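Integral membrane indolylacetylinositol arabinosyltransferase EmbC (PDB 7BVE) probably transfers arabinose units into the arabinan polymers of the mycobacterial cell wall and binds the anti-tuberculosis drug ethambutol. Local coordinates at residues G274-D280 and N380-P384; G281-M286 and A297-R301; R383-A389 and H574-V578. The contacts are given in a common frame with arbitrary orientation. Residue numbers count along the deposited sequence, not the author numbering.

Interaction 1: G274-D280 and N380-P384; sequences GANTADD and NGLRP. With 95E (Ethambutol), chain G; PO4 (phosphate ion), chain F.
Two loop segments meet; the extended part 274-277 runs roughly parallel to 380-383, with CA atoms 5.4 Å apart at Asn276 and Asn380 and 5.6 Å apart at Thr277 and Gly381. Ala275 O accepts a weak hydrogen bond from Asn380 ND2 (3.1 Å), and Asn276 CA makes a CH...O contact with Asn380 O (3.5 Å). The CA-to-CB bond of Thr277 points toward 380-384, and with chi1 p its OG1 lies 4.1 Å from Gly381 CA; an ideal CB on Gly381 would lie only 2.5 Å from Thr277 OG1, so this glycine permits the close approach. The chain turns at Ala278, with phi/psi near -74/-41. Asp279 and Asp280 both adopt chi1 m but bind different groups. Asp279 OD2 forms a salt bridge with Arg383 NH1 (2.8 Å) and lies 3.0 Å from ethambutol N9. Asp280 OD1 accepts a hydrogen bond from Leu382 N (3.1 Å). Arg383 NH2 also donates to phosphate O1 (3.2 Å). Adjacent aspartates in such a loop recall the acidic motif of GT-C glycosyltransferases; here Asp279 and Arg383 line the drug pocket. The loops follow helices 258-272 and 361-378 and lead into helices 281-293 and 385-405.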
ATOM      1  N   GLY A 274      24.751  14.179  11.753  1.00 15.07           N
ATOM      2  CA  GLY A 274      24.215  12.999  11.109  1.00 15.07           C
ATOM      3  C   GLY A 274      22.857  12.640  11.643  1.00 15.07           C
ATOM      4  O   GLY A 274      22.548  12.873  12.813  1.00 15.07           O
ATOM      5  N   ALA A 275      22.045  12.057  10.781  1.00 15.07           N
ATOM      6  CA  ALA A 275      20.726  11.621  11.179  1.00 15.07           C
ATOM      7  C   ALA A 275      20.811  10.297  11.912  1.00 15.07           C
ATOM      8  O   ALA A 275      21.639   9.444  11.591  1.00 15.07           O
ATOM      9  CB  ALA A 275      19.825  11.477   9.966  1.00 15.07           C
ATOM     10  N   ASN A 276      19.945  10.131  12.896  1.00 15.07           N
ATOM     11  CA  ASN A 276      19.873   8.927  13.702  1.00 15.07           C
ATOM     12  C   ASN A 276      18.666   8.109  13.274  1.00 15.07           C
ATOM     13  O   ASN A 276      17.751   8.610  12.618  1.00 15.07           O
ATOM     14  CB  ASN A 276      19.775   9.297  15.177  1.00 15.07           C
ATOM     15  CG  ASN A 276      20.995  10.024  15.667  1.00 15.07           C
ATOM     16  OD1 ASN A 276      22.114   9.614  15.402  1.00 15.07           O
ATOM     17  ND2 ASN A 276      20.788  11.135  16.356  1.00 15.07           N
ATOM     18  N   THR A 277      18.668   6.838  13.653  1.00 15.07           N
ATOM     19  CA  THR A 277      17.568   5.959  13.295  1.00 15.07           C
ATOM     20  C   THR A 277      16.382   6.194  14.223  1.00 15.07           C
ATOM     21  O   THR A 277      16.423   7.021  15.135  1.00 15.07           O
ATOM     22  CB  THR A 277      18.020   4.504  13.329  1.00 15.07           C
ATOM     23  OG1 THR A 277      18.449   4.162  14.650  1.00 15.07           O
ATOM     24  CG2 THR A 277      19.165   4.299  12.377  1.00 15.07           C
ATOM     25  N   ALA A 278      15.298   5.457  13.987  1.00 16.64           N
ATOM     26  CA  ALA A 278      14.102   5.634  14.797  1.00 16.64           C
ATOM     27  C   ALA A 278      14.269   5.049  16.193  1.00 16.64           C
ATOM     28  O   ALA A 278      13.838   5.657  17.177  1.00 16.64           O
ATOM     29  CB  ALA A 278      12.900   5.003  14.100  1.00 16.64           C
ATOM     30  N   ASP A 279      14.899   3.883  16.302  1.00 20.18           N
ATOM     31  CA  ASP A 279      14.953   3.145  17.559  1.00 20.18           C
ATOM     32  C   ASP A 279      16.304   3.359  18.235  1.00 20.18           C
ATOM     33  O   ASP A 279      17.169   2.492  18.251  1.00 20.18           O
ATOM     34  CB  ASP A 279      14.688   1.675  17.302  1.00 20.18           C
ATOM     35  CG  ASP A 279      13.303   1.430  16.784  1.00 20.18           C
ATOM     36  OD1 ASP A 279      12.398   2.202  17.148  1.00 20.18           O
ATOM     37  OD2 ASP A 279      13.113   0.481  16.002  1.00 20.18           O
ATOM     38  N   ASP A 280      16.470   4.528  18.815  1.00 15.07           N
ATOM     39  CA  ASP A 280      17.621   4.795  19.660  1.00 15.07           C
ATOM     40  C   ASP A 280      17.227   5.131  21.082  1.00 15.07           C
ATOM     41  O   ASP A 280      17.878   4.672  22.022  1.00 15.07           O
ATOM     42  CB  ASP A 280      18.450   5.941  19.089  1.00 15.07           C
ATOM     43  CG  ASP A 280      19.086   5.594  17.777  1.00 15.07           C
ATOM     44  OD1 ASP A 280      19.324   4.396  17.528  1.00 15.07           O
ATOM     45  OD2 ASP A 280      19.356   6.523  16.994  1.00 15.07           O
ATOM     46  N   ASN A 380      23.384   4.518  11.551  1.00 15.07           N
ATOM     47  CA  ASN A 380      23.877   5.504  12.518  1.00 15.07           C
ATOM     48  C   ASN A 380      23.040   5.469  13.797  1.00 15.07           C
ATOM     49  O   ASN A 380      22.315   6.402  14.127  1.00 15.07           O
ATOM     50  CB  ASN A 380      23.885   6.899  11.905  1.00 15.07           C
ATOM     51  CG  ASN A 380      24.710   7.878  12.710  1.00 15.07           C
ATOM     52  OD1 ASN A 380      25.402   7.496  13.644  1.00 15.07           O
ATOM     53  ND2 ASN A 380      24.607   9.147  12.379  1.00 15.07           N
ATOM     54  N   GLY A 381      23.163   4.388  14.541  1.00 15.07           N
ATOM     55  CA  GLY A 381      22.369   4.252  15.736  1.00 15.07           C
ATOM     56  C   GLY A 381      22.798   3.103  16.605  1.00 15.07           C
ATOM     57  O   GLY A 381      23.917   2.604  16.499  1.00 15.07           O
ATOM     58  N   LEU A 382      21.880   2.684  17.470  1.00 15.07           N
ATOM     59  CA  LEU A 382      22.127   1.648  18.461  1.00 15.07           C
ATOM     60  C   LEU A 382      21.503   0.312  18.092  1.00 15.07           C
ATOM     61  O   LEU A 382      21.545  -0.617  18.897  1.00 15.07           O
ATOM     62  CB  LEU A 382      21.600   2.105  19.821  1.00 15.07           C
ATOM     63  CG  LEU A 382      22.266   3.353  20.383  1.00 15.07           C
ATOM     64  CD1 LEU A 382      21.622   3.750  21.678  1.00 15.07           C
ATOM     65  CD2 LEU A 382      23.721   3.090  20.581  1.00 15.07           C
ATOM     66  N   ARG A 383      20.951   0.190  16.887  1.00 16.55           N
ATOM     67  CA  ARG A 383      20.290  -1.028  16.443  1.00 16.55           C
ATOM     68  C   ARG A 383      21.306  -2.155  16.227  1.00 16.55           C
ATOM     69  O   ARG A 383      22.512  -1.909  16.197  1.00 16.55           O
ATOM     70  CB  ARG A 383      19.497  -0.715  15.173  1.00 16.55           C
ATOM     71  CG  ARG A 383      18.230   0.043  15.485  1.00 16.55           C
ATOM     72  CD  ARG A 383      17.300   0.165  14.313  1.00 16.55           C
ATOM     73  NE  ARG A 383      16.837  -1.146  13.842  1.00 16.55           N
ATOM     74  CZ  ARG A 383      15.847  -1.824  14.401  1.00 16.55           C
ATOM     75  NH1 ARG A 383      15.218  -1.340  15.462  1.00 16.55           N
ATOM     76  NH2 ARG A 383      15.495  -3.000  13.917  1.00 16.55           N
ATOM     77  N   PRO A 384      20.864  -3.412  16.115  1.00 15.07           N
ATOM     78  CA  PRO A 384      21.825  -4.496  15.895  1.00 15.07           C
ATOM     79  C   PRO A 384      22.353  -4.619  14.474  1.00 15.07           C
ATOM     80  O   PRO A 384      23.119  -5.545  14.213  1.00 15.07           O
ATOM     81  CB  PRO A 384      21.020  -5.745  16.276  1.00 15.07           C
ATOM     82  CG  PRO A 384      19.646  -5.391  16.037  1.00 15.07           C
ATOM     83  CD  PRO A 384      19.527  -3.972  16.424  1.00 15.07           C
TER
HETATM   84  C2  95E G1103      12.033  -4.258  20.111  1.00 65.27           C
HETATM   85  O12 95E G1103       9.753   1.449  14.280  1.00 65.27           O
HETATM   86  C11 95E G1103      10.188   0.477  14.801  1.00 65.27           C
HETATM   87  C10 95E G1103       9.471  -0.167  15.988  1.00 65.27           C
HETATM   88  C13 95E G1103       8.424   0.771  16.577  1.00 65.27           C
HETATM   89  C14 95E G1103       7.004   0.263  16.356  1.00 65.27           C
HETATM   90  N9  95E G1103      10.431  -0.499  17.019  1.00 65.27           N
HETATM   91  C8  95E G1103      10.831  -1.874  16.826  1.00 65.27           C
HETATM   92  C7  95E G1103      10.987  -2.562  18.174  1.00 65.27           C
HETATM   93  N6  95E G1103      12.298  -2.295  18.716  1.00 65.27           N
HETATM   94  C3  95E G1103      12.885  -3.569  19.054  1.00 65.27           C
HETATM   95  O1  95E G1103      11.357  -5.176  19.797  1.00 65.27           O
HETATM   96  C4  95E G1103      14.287  -3.332  19.587  1.00 65.27           C
HETATM   97  C5  95E G1103      14.915  -2.128  18.897  1.00 65.27           C
HETATM   98  P   PO4 F1102      12.391  -5.282  15.285  1.00 81.26           P
HETATM   99  O1  PO4 F1102      13.887  -5.318  15.470  1.00 81.26           O
HETATM  100  O2  PO4 F1102      11.978  -3.925  14.777  1.00 81.26           O
HETATM  101  O3  PO4 F1102      11.989  -6.345  14.295  1.00 81.26           O
HETATM  102  O4  PO4 F1102      11.703  -5.548  16.598  1.00 81.26           O

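Interaction 2: G281-M286 and A297-R301; sequences GYILTM and ANYYR. With 95E (Ethambutol), chain G.
The Tyr282 ring lies between a drug and a second tyrosine: ethambutol N6 sits over one face, 3.5 Å from Tyr282 CE1, while on the side away from the drug Tyr300 CD2 approaches obliquely, 3.6 Å from Tyr282 CE2. The two ring planes are inclined at 34°, with centroids 5.2 Å apart. Segment 281-286 is the first part of a helix, while 297-301 is irregular; their CA atoms approach to 6.0 Å at Met286 and Tyr299. Tyr282, chi1 t, extends so that OH donates a weak hydrogen bond to Asn298 OD1 (2.8 Å). One turn later, Thr285 (m) bonds back through OG1 to Gly281 O (2.6 Å) and packs CG2 3.7 Å from Tyr299 CE2. Met286 (m, t, p) brings CG to 4.1 Å from Tyr299 CB and CE to 3.7 Å from Ala297 O. Tyr282 and Ile283, whose CD1 lies 3.5 Å from ethambutol C5, thus form part of the pocket lining. Tyr299 OH bonds to Phe977 O, and Ile283 and Met286 touch Tyr314, so helix 281-293 is held between the 297-301 loop and helix 314-320.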
ATOM      1  N   GLY A 281      16.169   5.918  21.260  1.00 15.07           N
ATOM      2  CA  GLY A 281      15.672   6.167  22.596  1.00 15.07           C
ATOM      3  C   GLY A 281      15.013   4.947  23.195  1.00 15.07           C
ATOM      4  O   GLY A 281      15.028   4.758  24.412  1.00 15.07           O
ATOM      5  N   TYR A 282      14.465   4.089  22.336  1.00 15.07           N
ATOM      6  CA  TYR A 282      13.894   2.808  22.728  1.00 15.07           C
ATOM      7  C   TYR A 282      14.938   1.939  23.420  1.00 15.07           C
ATOM      8  O   TYR A 282      14.787   1.549  24.585  1.00 15.07           O
ATOM      9  CB  TYR A 282      13.369   2.124  21.468  1.00 15.07           C
ATOM     10  CG  TYR A 282      12.398   1.001  21.683  1.00 15.07           C
ATOM     11  CD1 TYR A 282      12.829  -0.289  21.890  1.00 15.07           C
ATOM     12  CD2 TYR A 282      11.041   1.241  21.714  1.00 15.07           C
ATOM     13  CE1 TYR A 282      11.931  -1.305  22.098  1.00 15.07           C
ATOM     14  CE2 TYR A 282      10.141   0.231  21.915  1.00 15.07           C
ATOM     15  CZ  TYR A 282      10.591  -1.034  22.114  1.00 15.07           C
ATOM     16  OH  TYR A 282       9.687  -2.041  22.320  1.00 15.07           O
ATOM     17  N   ILE A 283      16.040   1.680  22.717  1.00 15.07           N
ATOM     18  CA  ILE A 283      17.115   0.834  23.219  1.00 15.07           C
ATOM     19  C   ILE A 283      17.866   1.505  24.361  1.00 15.07           C
ATOM     20  O   ILE A 283      18.287   0.833  25.309  1.00 15.07           O
ATOM     21  CB  ILE A 283      18.034   0.463  22.044  1.00 15.07           C
ATOM     22  CG1 ILE A 283      17.245  -0.340  21.019  1.00 15.07           C
ATOM     23  CG2 ILE A 283      19.225  -0.349  22.483  1.00 15.07           C
ATOM     24  CD1 ILE A 283      17.962  -0.532  19.739  1.00 15.07           C
ATOM     25  N   LEU A 284      18.008   2.830  24.327  1.00 15.07           N
ATOM     26  CA  LEU A 284      18.705   3.510  25.412  1.00 15.07           C
ATOM     27  C   LEU A 284      17.897   3.477  26.704  1.00 15.07           C
ATOM     28  O   LEU A 284      18.460   3.282  27.786  1.00 15.07           O
ATOM     29  CB  LEU A 284      19.023   4.945  25.006  1.00 15.07           C
ATOM     30  CG  LEU A 284      19.864   5.761  25.984  1.00 15.07           C
ATOM     31  CD1 LEU A 284      21.237   5.157  26.147  1.00 15.07           C
ATOM     32  CD2 LEU A 284      19.965   7.190  25.518  1.00 15.07           C
ATOM     33  N   THR A 285      16.571   3.587  26.610  1.00 15.07           N
ATOM     34  CA  THR A 285      15.740   3.539  27.805  1.00 15.07           C
ATOM     35  C   THR A 285      15.667   2.128  28.376  1.00 15.07           C
ATOM     36  O   THR A 285      15.722   1.946  29.605  1.00 15.07           O
ATOM     37  CB  THR A 285      14.352   4.066  27.468  1.00 15.07           C
ATOM     38  OG1 THR A 285      14.479   5.358  26.869  1.00 15.07           O
ATOM     39  CG2 THR A 285      13.533   4.208  28.708  1.00 15.07           C
ATOM     40  N   MET A 286      15.563   1.120  27.498  1.00 15.07           N
ATOM     41  CA  MET A 286      15.637  -0.277  27.922  1.00 15.07           C
ATOM     42  C   MET A 286      16.941  -0.583  28.652  1.00 15.07           C
ATOM     43  O   MET A 286      16.937  -1.158  29.753  1.00 15.07           O
ATOM     44  CB  MET A 286      15.510  -1.188  26.708  1.00 15.07           C
ATOM     45  CG  MET A 286      14.151  -1.284  26.093  1.00 15.07           C
ATOM     46  SD  MET A 286      14.299  -2.245  24.585  1.00 15.07           S
ATOM     47  CE  MET A 286      14.849  -3.782  25.272  1.00 15.07           C
ATOM     48  N   ALA A 297      13.969  -6.350  30.396  1.00 15.07           N
ATOM     49  CA  ALA A 297      12.582  -6.288  29.966  1.00 15.07           C
ATOM     50  C   ALA A 297      12.445  -5.440  28.716  1.00 15.07           C
ATOM     51  O   ALA A 297      13.184  -4.478  28.515  1.00 15.07           O
ATOM     52  CB  ALA A 297      11.690  -5.692  31.050  1.00 15.07           C
ATOM     53  N   ASN A 298      11.486  -5.801  27.881  1.00 15.07           N
ATOM     54  CA  ASN A 298      11.013  -4.872  26.872  1.00 15.07           C
ATOM     55  C   ASN A 298      10.062  -3.911  27.558  1.00 15.07           C
ATOM     56  O   ASN A 298       9.092  -4.331  28.194  1.00 15.07           O
ATOM     57  CB  ASN A 298      10.330  -5.605  25.728  1.00 15.07           C
ATOM     58  CG  ASN A 298      10.106  -4.725  24.526  1.00 15.07           C
ATOM     59  OD1 ASN A 298      10.350  -3.528  24.561  1.00 15.07           O
ATOM     60  ND2 ASN A 298       9.682  -5.324  23.439  1.00 15.07           N
ATOM     61  N   TYR A 299      10.338  -2.624  27.423  1.00 15.07           N
ATOM     62  CA  TYR A 299       9.854  -1.666  28.400  1.00 15.07           C
ATOM     63  C   TYR A 299       8.565  -1.008  27.944  1.00 15.07           C
ATOM     64  O   TYR A 299       7.696  -0.701  28.761  1.00 15.07           O
ATOM     65  CB  TYR A 299      10.961  -0.649  28.641  1.00 15.07           C
ATOM     66  CG  TYR A 299      10.725   0.406  29.672  1.00 15.07           C
ATOM     67  CD1 TYR A 299      10.694   0.093  31.016  1.00 15.07           C
ATOM     68  CD2 TYR A 299      10.628   1.735  29.303  1.00 15.07           C
ATOM     69  CE1 TYR A 299      10.519   1.072  31.959  1.00 15.07           C
ATOM     70  CE2 TYR A 299      10.455   2.713  30.232  1.00 15.07           C
ATOM     71  CZ  TYR A 299      10.406   2.379  31.554  1.00 15.07           C
ATOM     72  OH  TYR A 299      10.236   3.364  32.484  1.00 15.07           O
ATOM     73  N   TYR A 300       8.412  -0.811  26.645  1.00 15.07           N
ATOM     74  CA  TYR A 300       7.283  -0.072  26.115  1.00 15.07           C
ATOM     75  C   TYR A 300       6.138  -0.960  25.658  1.00 15.07           C
ATOM     76  O   TYR A 300       5.083  -0.434  25.318  1.00 15.07           O
ATOM     77  CB  TYR A 300       7.741   0.810  24.952  1.00 15.07           C
ATOM     78  CG  TYR A 300       8.688   1.917  25.346  1.00 15.07           C
ATOM     79  CD1 TYR A 300       8.220   3.085  25.915  1.00 15.07           C
ATOM     80  CD2 TYR A 300      10.048   1.793  25.140  1.00 15.07           C
ATOM     81  CE1 TYR A 300       9.076   4.092  26.273  1.00 15.07           C
ATOM     82  CE2 TYR A 300      10.912   2.796  25.492  1.00 15.07           C
ATOM     83  CZ  TYR A 300      10.421   3.941  26.056  1.00 15.07           C
ATOM     84  OH  TYR A 300      11.282   4.946  26.406  1.00 15.07           O
ATOM     85  N   ARG A 301       6.300  -2.278  25.649  1.00 15.07           N
ATOM     86  CA  ARG A 301       5.255  -3.128  25.103  1.00 15.07           C
ATOM     87  C   ARG A 301       5.372  -4.509  25.730  1.00 15.07           C
ATOM     88  O   ARG A 301       6.418  -4.880  26.263  1.00 15.07           O
ATOM     89  CB  ARG A 301       5.345  -3.164  23.571  1.00 15.07           C
ATOM     90  CG  ARG A 301       4.142  -3.714  22.824  1.00 15.07           C
ATOM     91  CD  ARG A 301       4.230  -3.430  21.349  1.00 15.07           C
ATOM     92  NE  ARG A 301       3.133  -4.066  20.637  1.00 15.07           N
ATOM     93  CZ  ARG A 301       1.911  -3.559  20.488  1.00 15.07           C
ATOM     94  NH1 ARG A 301       1.009  -4.254  19.821  1.00 15.07           N
ATOM     95  NH2 ARG A 301       1.591  -2.386  20.994  1.00 15.07           N
TER
HETATM   96  C2  95E G1103      12.033  -4.258  20.111  1.00 65.27           C
HETATM   97  O12 95E G1103       9.753   1.449  14.280  1.00 65.27           O
HETATM   98  C11 95E G1103      10.188   0.477  14.801  1.00 65.27           C
HETATM   99  C10 95E G1103       9.471  -0.167  15.988  1.00 65.27           C
HETATM  100  C13 95E G1103       8.424   0.771  16.577  1.00 65.27           C
HETATM  101  C14 95E G1103       7.004   0.263  16.356  1.00 65.27           C
HETATM  102  N9  95E G1103      10.431  -0.499  17.019  1.00 65.27           N
HETATM  103  C8  95E G1103      10.831  -1.874  16.826  1.00 65.27           C
HETATM  104  C7  95E G1103      10.987  -2.562  18.174  1.00 65.27           C
HETATM  105  N6  95E G1103      12.298  -2.295  18.716  1.00 65.27           N
HETATM  106  C3  95E G1103      12.885  -3.569  19.054  1.00 65.27           C
HETATM  107  O1  95E G1103      11.357  -5.176  19.797  1.00 65.27           O
HETATM  108  C4  95E G1103      14.287  -3.332  19.587  1.00 65.27           C
HETATM  109  C5  95E G1103      14.915  -2.128  18.897  1.00 65.27           C

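Interaction 3: R383-A389 and H574-V578; sequences RPEPIIA and HHFGV. With PO4 (phosphate ion), chain F.
This is a buried packing contact within the GT-C membrane domain, joining the start of helix 385-405 to the 574-578 segment ahead of helix 582-592. The first helical turn is fixed by Ile388 N to Pro384 O (3.1 Å) and Ala389 N to Glu385 O (3.0 Å). Residues 574-578 keep phi between -71° and -83° and psi between -12° and 7°. CA atoms come closest at Ala389 and Val578, 4.7 Å apart. At that end Ile388 (m, t) sets CG2 3.7 Å from Val578 CG1, while Ala389 CB lies 4.1 Å from Gly577 O. Glu385, folded with chi1 and chi2 both m, points toward the other segment; its OE1 is 3.2 Å from Val578 CG1, and OE2 makes a weak hydrogen bond to Thr427 outside the contact. Gly577 suits this spacing, since an ideal CB there would be 3.5 Å from Glu385 CB. At the other end the Arg383 guanidinium, salt-bridged to Asp279, carries the contact into the ethambutol pocket. Its NH2 donates to phosphate O1 (3.2 Å) near the guanidinium plane and lies 3.6 Å from His575 NE2. Over one guanidinium face sits His574, chi1 p, with its CD2 3.2 Å from Arg383 NE.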
ATOM      1  N   ARG A 383      20.951   0.190  16.887  1.00 16.55           N
ATOM      2  CA  ARG A 383      20.290  -1.028  16.443  1.00 16.55           C
ATOM      3  C   ARG A 383      21.306  -2.155  16.227  1.00 16.55           C
ATOM      4  O   ARG A 383      22.512  -1.909  16.197  1.00 16.55           O
ATOM      5  CB  ARG A 383      19.497  -0.715  15.173  1.00 16.55           C
ATOM      6  CG  ARG A 383      18.230   0.043  15.485  1.00 16.55           C
ATOM      7  CD  ARG A 383      17.300   0.165  14.313  1.00 16.55           C
ATOM      8  NE  ARG A 383      16.837  -1.146  13.842  1.00 16.55           N
ATOM      9  CZ  ARG A 383      15.847  -1.824  14.401  1.00 16.55           C
ATOM     10  NH1 ARG A 383      15.218  -1.340  15.462  1.00 16.55           N
ATOM     11  NH2 ARG A 383      15.495  -3.000  13.917  1.00 16.55           N
ATOM     12  N   PRO A 384      20.864  -3.412  16.115  1.00 15.07           N
ATOM     13  CA  PRO A 384      21.825  -4.496  15.895  1.00 15.07           C
ATOM     14  C   PRO A 384      22.353  -4.619  14.474  1.00 15.07           C
ATOM     15  O   PRO A 384      23.119  -5.545  14.213  1.00 15.07           O
ATOM     16  CB  PRO A 384      21.020  -5.745  16.276  1.00 15.07           C
ATOM     17  CG  PRO A 384      19.646  -5.391  16.037  1.00 15.07           C
ATOM     18  CD  PRO A 384      19.527  -3.972  16.424  1.00 15.07           C
ATOM     19  N   GLU A 385      21.999  -3.722  13.563  1.00 15.07           N
ATOM     20  CA  GLU A 385      22.352  -3.791  12.147  1.00 15.07           C
ATOM     21  C   GLU A 385      23.861  -3.734  11.850  1.00 15.07           C
ATOM     22  O   GLU A 385      24.320  -4.527  11.015  1.00 15.07           O
ATOM     23  CB  GLU A 385      21.608  -2.681  11.397  1.00 15.07           C
ATOM     24  CG  GLU A 385      20.118  -2.660  11.624  1.00 15.07           C
ATOM     25  CD  GLU A 385      19.425  -3.817  10.986  1.00 15.07           C
ATOM     26  OE1 GLU A 385      19.891  -4.242   9.918  1.00 15.07           O
ATOM     27  OE2 GLU A 385      18.423  -4.302  11.544  1.00 15.07           O
ATOM     28  N   PRO A 386      24.683  -2.858  12.478  1.00 15.07           N
ATOM     29  CA  PRO A 386      26.133  -2.979  12.245  1.00 15.07           C
ATOM     30  C   PRO A 386      26.764  -4.244  12.797  1.00 15.07           C
ATOM     31  O   PRO A 386      27.738  -4.741  12.214  1.00 15.07           O
ATOM     32  CB  PRO A 386      26.698  -1.738  12.937  1.00 15.07           C
ATOM     33  CG  PRO A 386      25.704  -1.328  13.883  1.00 15.07           C
ATOM     34  CD  PRO A 386      24.418  -1.623  13.249  1.00 15.07           C
ATOM     35  N   ILE A 387      26.234  -4.772  13.903  1.00 15.07           N
ATOM     36  CA  ILE A 387      26.732  -6.022  14.472  1.00 15.07           C
ATOM     37  C   ILE A 387      26.503  -7.167  13.499  1.00 15.07           C
ATOM     38  O   ILE A 387      27.392  -7.985  13.249  1.00 15.07           O
ATOM     39  CB  ILE A 387      26.063  -6.305  15.832  1.00 15.07           C
ATOM     40  CG1 ILE A 387      26.436  -5.266  16.885  1.00 15.07           C
ATOM     41  CG2 ILE A 387      26.438  -7.667  16.352  1.00 15.07           C
ATOM     42  CD1 ILE A 387      25.419  -4.170  17.075  1.00 15.07           C
ATOM     43  N   ILE A 388      25.320  -7.199  12.889  1.00 15.07           N
ATOM     44  CA  ILE A 388      24.974  -8.265  11.959  1.00 15.07           C
ATOM     45  C   ILE A 388      25.761  -8.129  10.659  1.00 15.07           C
ATOM     46  O   ILE A 388      26.211  -9.130  10.093  1.00 15.07           O
ATOM     47  CB  ILE A 388      23.454  -8.272  11.733  1.00 15.07           C
ATOM     48  CG1 ILE A 388      22.743  -8.549  13.049  1.00 15.07           C
ATOM     49  CG2 ILE A 388      23.053  -9.343  10.766  1.00 15.07           C
ATOM     50  CD1 ILE A 388      21.277  -8.272  13.010  1.00 15.07           C
ATOM     51  N   ALA A 389      25.989  -6.894  10.196  1.00 15.07           N
ATOM     52  CA  ALA A 389      26.783  -6.681   8.983  1.00 15.07           C
ATOM     53  C   ALA A 389      28.234  -7.125   9.165  1.00 15.07           C
ATOM     54  O   ALA A 389      28.786  -7.875   8.338  1.00 15.07           O
ATOM     55  CB  ALA A 389      26.721  -5.211   8.582  1.00 15.07           C
ATOM     56  N   HIS A 574      14.460  -0.188   7.618  1.00 15.13           N
ATOM     57  CA  HIS A 574      15.802  -0.169   8.194  1.00 15.13           C
ATOM     58  C   HIS A 574      16.379  -1.548   8.459  1.00 15.13           C
ATOM     59  O   HIS A 574      17.450  -1.633   9.057  1.00 15.13           O
ATOM     60  CB  HIS A 574      15.836   0.648   9.485  1.00 15.13           C
ATOM     61  CG  HIS A 574      14.785   0.271  10.472  1.00 15.13           C
ATOM     62  ND1 HIS A 574      13.554   0.895  10.513  1.00 15.13           N
ATOM     63  CD2 HIS A 574      14.756  -0.665  11.447  1.00 15.13           C
ATOM     64  CE1 HIS A 574      12.829   0.366  11.483  1.00 15.13           C
ATOM     65  NE2 HIS A 574      13.532  -0.583  12.054  1.00 15.13           N
ATOM     66  N   HIS A 575      15.716  -2.616   8.032  1.00 15.07           N
ATOM     67  CA  HIS A 575      16.307  -3.940   8.085  1.00 15.07           C
ATOM     68  C   HIS A 575      17.205  -4.221   6.896  1.00 15.07           C
ATOM     69  O   HIS A 575      17.820  -5.289   6.853  1.00 15.07           O
ATOM     70  CB  HIS A 575      15.223  -5.005   8.149  1.00 15.07           C
ATOM     71  CG  HIS A 575      14.415  -4.969   9.403  1.00 15.07           C
ATOM     72  ND1 HIS A 575      13.288  -5.736   9.583  1.00 15.07           N
ATOM     73  CD2 HIS A 575      14.560  -4.249  10.538  1.00 15.07           C
ATOM     74  CE1 HIS A 575      12.776  -5.493  10.773  1.00 15.07           C
ATOM     75  NE2 HIS A 575      13.530  -4.594  11.375  1.00 15.07           N
ATOM     76  N   PHE A 576      17.283  -3.310   5.926  1.00 15.07           N
ATOM     77  CA  PHE A 576      18.218  -3.464   4.822  1.00 15.07           C
ATOM     78  C   PHE A 576      19.641  -3.098   5.201  1.00 15.07           C
ATOM     79  O   PHE A 576      20.537  -3.244   4.369  1.00 15.07           O
ATOM     80  CB  PHE A 576      17.803  -2.613   3.623  1.00 15.07           C
ATOM     81  CG  PHE A 576      16.609  -3.129   2.881  1.00 15.07           C
ATOM     82  CD1 PHE A 576      16.714  -4.245   2.072  1.00 15.07           C
ATOM     83  CD2 PHE A 576      15.402  -2.458   2.924  1.00 15.07           C
ATOM     84  CE1 PHE A 576      15.628  -4.707   1.371  1.00 15.07           C
ATOM     85  CE2 PHE A 576      14.316  -2.914   2.218  1.00 15.07           C
ATOM     86  CZ  PHE A 576      14.432  -4.034   1.440  1.00 15.07           C
ATOM     87  N   GLY A 577      19.876  -2.636   6.426  1.00 15.07           N
ATOM     88  CA  GLY A 577      21.205  -2.266   6.866  1.00 15.07           C
ATOM     89  C   GLY A 577      22.150  -3.424   7.086  1.00 15.07           C
ATOM     90  O   GLY A 577      23.337  -3.186   7.321  1.00 15.07           O
ATOM     91  N   VAL A 578      21.659  -4.667   7.023  1.00 15.07           N
ATOM     92  CA  VAL A 578      22.515  -5.848   7.113  1.00 15.07           C
ATOM     93  C   VAL A 578      23.321  -6.094   5.853  1.00 15.07           C
ATOM     94  O   VAL A 578      24.229  -6.931   5.869  1.00 15.07           O
ATOM     95  CB  VAL A 578      21.691  -7.120   7.393  1.00 15.07           C
ATOM     96  CG1 VAL A 578      21.003  -7.018   8.711  1.00 15.07           C
ATOM     97  CG2 VAL A 578      20.666  -7.327   6.312  1.00 15.07           C
TER
HETATM   98  P   PO4 F1102      12.391  -5.282  15.285  1.00 81.26           P
HETATM   99  O1  PO4 F1102      13.887  -5.318  15.470  1.00 81.26           O
HETATM  100  O2  PO4 F1102      11.978  -3.925  14.777  1.00 81.26           O
HETATM  101  O3  PO4 F1102      11.989  -6.345  14.295  1.00 81.26           O
HETATM  102  O4  PO4 F1102      11.703  -5.548  16.598  1.00 81.26           O

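Overall arrangement
From the N terminus, the chain enters segment 274-280 and passes directly into helix 281-293. Interaction 2 then closes the shortest loop, with ten residues between its segments, when 297-301 returns to the start of that helix. This loop lies wholly within the larger one that interaction 1 closes at 380-384. Interaction 3 begins there, sharing Arg383 and Pro384, and spans a further 184 residues to 574-578. Interactions 1 and 3 therefore succeed each other through a common arginine, and both reach the phosphate. Interactions 1 and 2 meet where Ile283 CD1 lies 3.7 Å from Leu382 O, and both reach ethambutol. Together they join loops and helix starts around one pocket.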